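Local coordinates for protein Amuc_1102 (Akkermansia muciniphila, PDB 7DSZ) that adopts an immunoglobulin-like fold related to archaeal type IV pilus proteins, and may take part in a pilus-like assembly in Akkermansia muciniphila, at the interface of chains A and B. Sequence-based numbering; all coordinates share one arbitrary frame. Chains: chain A/B, Amuc_1102.

Contact 1: the interface of chains A and B. Residues chain A 35, 37, 42; chain B 37-39.
A:Leu37 and B:Leu37 meet where two loops of this protein, whose Ig-like fold is related to archaeal type IV pilus proteins, run past each other in antiparallel register, though neither segment counts as a strand; this crystal pair may not be the biological assembly.

Two backbone hydrogen bonds tie the loops. The amide N of A:Leu37 gives to the carbonyl O of B:Leu37 at 2.9 Å, almost straight at the hydrogen but tilted 27° from the carbonyl plane. Two residues along, the N of B:Gln39 gives to the O of A:Asn35 at 2.7 Å, and this donor lies in the carbonyl plane.

The apolar contacts centre on the A:Leu37 side chain, which leans across the chain B backbone. Its CG sits anti to its own carbonyl carbon (chi1 -63°), which sends the two methyls over the B:Thr38 and B:Gln39 backbone. CD2 rests 3.8 Å from CA of B:Gln39, while CD1 lies 4.0 Å from CB of B:Leu37. Swapping in an alanine here would probably open a gap over B:Thr38 and B:Gln39 and leave CB of B:Leu37 without its methyl partner.

The B:Gln39 side chain crosses A:Leu37 at about a right angle and runs alongside A:Asn35, both pointing the same way, with CB of one 3.8 Å from CB of the other. CG of B:Gln39 is anti to its backbone N (chi1 -165°), and a bend at chi2 carries the amide towards A:Pro42, whose carbonyl carbon C is 3.7 Å from OE1. The A:Asn35 and B:Gln39 amides stand nearly perpendicular; OD1 of A:Asn35 and OE1 of B:Gln39 are 3.7 Å apart and approach without a hydrogen bond.

Contact 2: the interface of chains A and B. Residues chain A 10, 12, 72-73; chain B 122, 172, 174-175.
From chain A come the N-terminal segment with A:Thr12 and the short link at A:Asp72 that leads into strand 73-83; from chain B, helix 117-124 brings B:Arg122 up to A:Asp72, and the loop following strand 169-171 brings B:Thr172, B:Tyr174 and B:Tyr175.

The polar centre is a salt bridge. B:Arg122, its chain extended from CG to NE, reaches across end-on, and both NH1 and NH2 close on one carboxylate oxygen, OD1 of A:Asp72, each at 2.9 Å. OD1 lies nearly in the guanidinium plane, but the carboxylate is turned 60° from that plane: NH1 uses the anti lone pair of OD1, while NH2 comes from above the carboxylate plane.

A:Thr12 holds the acid from its own chain. Its hydroxyl OG1 bonds to OD1 at 2.7 Å and its backbone N to OD2 of A:Asp72, both on syn lone pairs, which should fix the carboxylate's rotation. With three donors on OD1, negative charge there is likely to be well stabilised.

The other flank of A:Asp72 lies over the B:Tyr174 ring. CB sits above the ring centre, 3.6 Å from the centroid, and the carboxylate stacks almost parallel, 9° off. CB of A:Ala73 touches CE1 of the same ring at 3.5 Å. Beside it, the methyl CG2 of A:Thr12 packs against CB of B:Thr172.

Waters bridge the rim. Water 2 links OG1 of A:Thr12 with the phenol OH of B:Tyr175, an OH that also sits over the B:Arg122 guanidinium face. Water 1 spans the backbones, 3.1 Å from O of A:Asp72 and 3.1 Å from N of B:Tyr175.

Contact 1: the interface of chains A and B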
# COMPACT_ATOMS: atom_id res chain seq x y z
N ASN A 35 -2.35 -19.27 -4.13
CA ASN A 35 -3.72 -19.59 -3.77
C ASN A 35 -3.73 -19.71 -2.25
O ASN A 35 -3.39 -20.75 -1.69
CB ASN A 35 -4.19 -20.87 -4.45
CG ASN A 35 -5.64 -20.83 -4.81
OD1 ASN A 35 -6.40 -21.73 -4.45
ND2 ASN A 35 -6.05 -19.77 -5.50
N LEU A 37 -4.67 -20.19 1.46
CA LEU A 37 -5.65 -20.99 2.18
C LEU A 37 -6.29 -20.15 3.26
O LEU A 37 -5.62 -19.37 3.94
CB LEU A 37 -4.99 -22.22 2.81
CG LEU A 37 -4.36 -23.24 1.86
CD1 LEU A 37 -3.74 -24.40 2.65
CD2 LEU A 37 -5.41 -23.75 0.89
N PRO A 42 -10.14 -24.32 2.26
CA PRO A 42 -8.74 -24.73 2.10
C PRO A 42 -8.53 -25.61 0.86
O PRO A 42 -7.88 -26.65 0.96
CB PRO A 42 -8.47 -25.52 3.39
CG PRO A 42 -9.80 -26.14 3.71
CD PRO A 42 -10.86 -25.18 3.22
N LEU B 37 -0.12 -20.04 4.52
CA LEU B 37 -0.24 -21.31 3.80
C LEU B 37 -0.96 -21.13 2.47
O LEU B 37 -1.93 -20.37 2.37
CB LEU B 37 -0.98 -22.33 4.65
CG LEU B 37 -0.36 -22.57 6.02
CD1 LEU B 37 -1.10 -23.68 6.74
CD2 LEU B 37 1.11 -22.90 5.85
N THR B 38 -0.50 -21.86 1.45
CA THR B 38 -1.11 -21.81 0.12
C THR B 38 -1.47 -23.22 -0.34
O THR B 38 -0.95 -24.22 0.16
CB THR B 38 -0.19 -21.16 -0.93
OG1 THR B 38 1.08 -21.82 -0.93
CG2 THR B 38 0.02 -19.67 -0.62
N GLN B 39 -2.37 -23.28 -1.33
CA GLN B 39 -2.86 -24.56 -1.83
C GLN B 39 -1.74 -25.37 -2.47
O GLN B 39 -1.60 -26.57 -2.20
CB GLN B 39 -4.00 -24.33 -2.83
CG GLN B 39 -4.83 -25.57 -3.15
CD GLN B 39 -6.33 -25.27 -3.23
OE1 GLN B 39 -6.91 -24.68 -2.31
NE2 GLN B 39 -6.96 -25.67 -4.33

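Contact 2: the interface of chains A and B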
# COMPACT_ATOMS: atom_id res chain seq x y z
N GLN A 10 20.46 11.42 3.32
CA GLN A 10 21.92 11.35 3.28
C GLN A 10 22.37 9.98 3.79
O GLN A 10 21.66 9.31 4.54
CB GLN A 10 22.54 12.47 4.11
CG GLN A 10 22.40 12.28 5.61
CD GLN A 10 23.14 13.33 6.42
OE1 GLN A 10 23.53 14.38 5.89
NE2 GLN A 10 23.33 13.06 7.71
N THR A 12 24.00 7.13 5.93
CA THR A 12 24.33 6.87 7.33
C THR A 12 25.64 6.10 7.47
O THR A 12 26.05 5.79 8.59
CB THR A 12 23.19 6.10 8.01
OG1 THR A 12 23.14 4.77 7.49
CG2 THR A 12 21.86 6.79 7.76
N ASP A 72 22.76 1.45 2.69
CA ASP A 72 21.46 2.07 2.98
C ASP A 72 20.40 1.65 1.97
O ASP A 72 19.28 1.29 2.34
CB ASP A 72 21.57 3.59 2.96
CG ASP A 72 22.23 4.14 4.19
OD1 ASP A 72 22.09 3.53 5.27
OD2 ASP A 72 22.88 5.20 4.07
N ALA A 73 20.73 1.75 0.68
CA ALA A 73 19.73 1.65 -0.37
C ALA A 73 20.42 1.50 -1.72
O ALA A 73 21.59 1.88 -1.90
CB ALA A 73 18.81 2.88 -0.39
N ARG B 122 20.77 -5.43 10.58
CA ARG B 122 21.79 -4.43 10.30
C ARG B 122 22.18 -3.68 11.57
O ARG B 122 23.37 -3.46 11.82
CB ARG B 122 21.29 -3.47 9.23
CG ARG B 122 22.31 -2.44 8.81
CD ARG B 122 21.81 -1.54 7.70
NE ARG B 122 22.85 -0.62 7.28
CZ ARG B 122 22.64 0.52 6.63
NH1 ARG B 122 21.40 0.89 6.31
NH2 ARG B 122 23.67 1.29 6.32
N THR B 172 17.37 9.82 10.26
CA THR B 172 17.50 9.20 8.95
C THR B 172 16.17 8.58 8.54
O THR B 172 15.43 8.07 9.38
CB THR B 172 18.59 8.13 8.93
OG1 THR B 172 18.67 7.58 7.61
CG2 THR B 172 18.31 7.00 9.92
N TYR B 174 16.39 6.12 6.37
CA TYR B 174 16.77 4.72 6.28
C TYR B 174 16.41 4.03 7.59
O TYR B 174 15.95 4.66 8.54
CB TYR B 174 18.25 4.60 5.93
CG TYR B 174 18.49 5.17 4.54
CD1 TYR B 174 17.80 4.67 3.44
CD2 TYR B 174 19.37 6.22 4.33
CE1 TYR B 174 17.99 5.18 2.17
CE2 TYR B 174 19.57 6.74 3.06
CZ TYR B 174 18.88 6.21 1.99
OH TYR B 174 19.07 6.72 0.73
N TYR B 175 16.57 2.71 7.61
CA TYR B 175 16.01 1.87 8.67
C TYR B 175 14.55 2.27 8.87
O TYR B 175 14.16 2.70 9.96
CB TYR B 175 16.78 2.02 9.97
CG TYR B 175 18.27 1.75 9.89
CD1 TYR B 175 19.15 2.75 9.48
CD2 TYR B 175 18.79 0.52 10.24
CE1 TYR B 175 20.51 2.53 9.42
CE2 TYR B 175 20.16 0.28 10.18
CZ TYR B 175 21.00 1.30 9.77
OH TYR B 175 22.36 1.09 9.71
O HOH W 1 18.12 1.54 5.16
O HOH W 2 24.05 2.90 9.16
O HOH W 3 19.94 9.40 6.25

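About 36 Å separates the centres of contact 1 and contact 2, and they share no residue. Contact 1 pairs the same loop from both copies, whereas contact 2 sets the N-terminal segment and the A:Asp72 link of chain A against helix 117-124 and a later loop of chain B. That mismatch fits an interface that is not an exact two-fold. Among the contacts of this A-B pair, two thus lie well apart, which should limit rocking; the deposited assembly holds three copies. With part of contact 2 lying just after the histidine tag, the interface may reflect crystal packing.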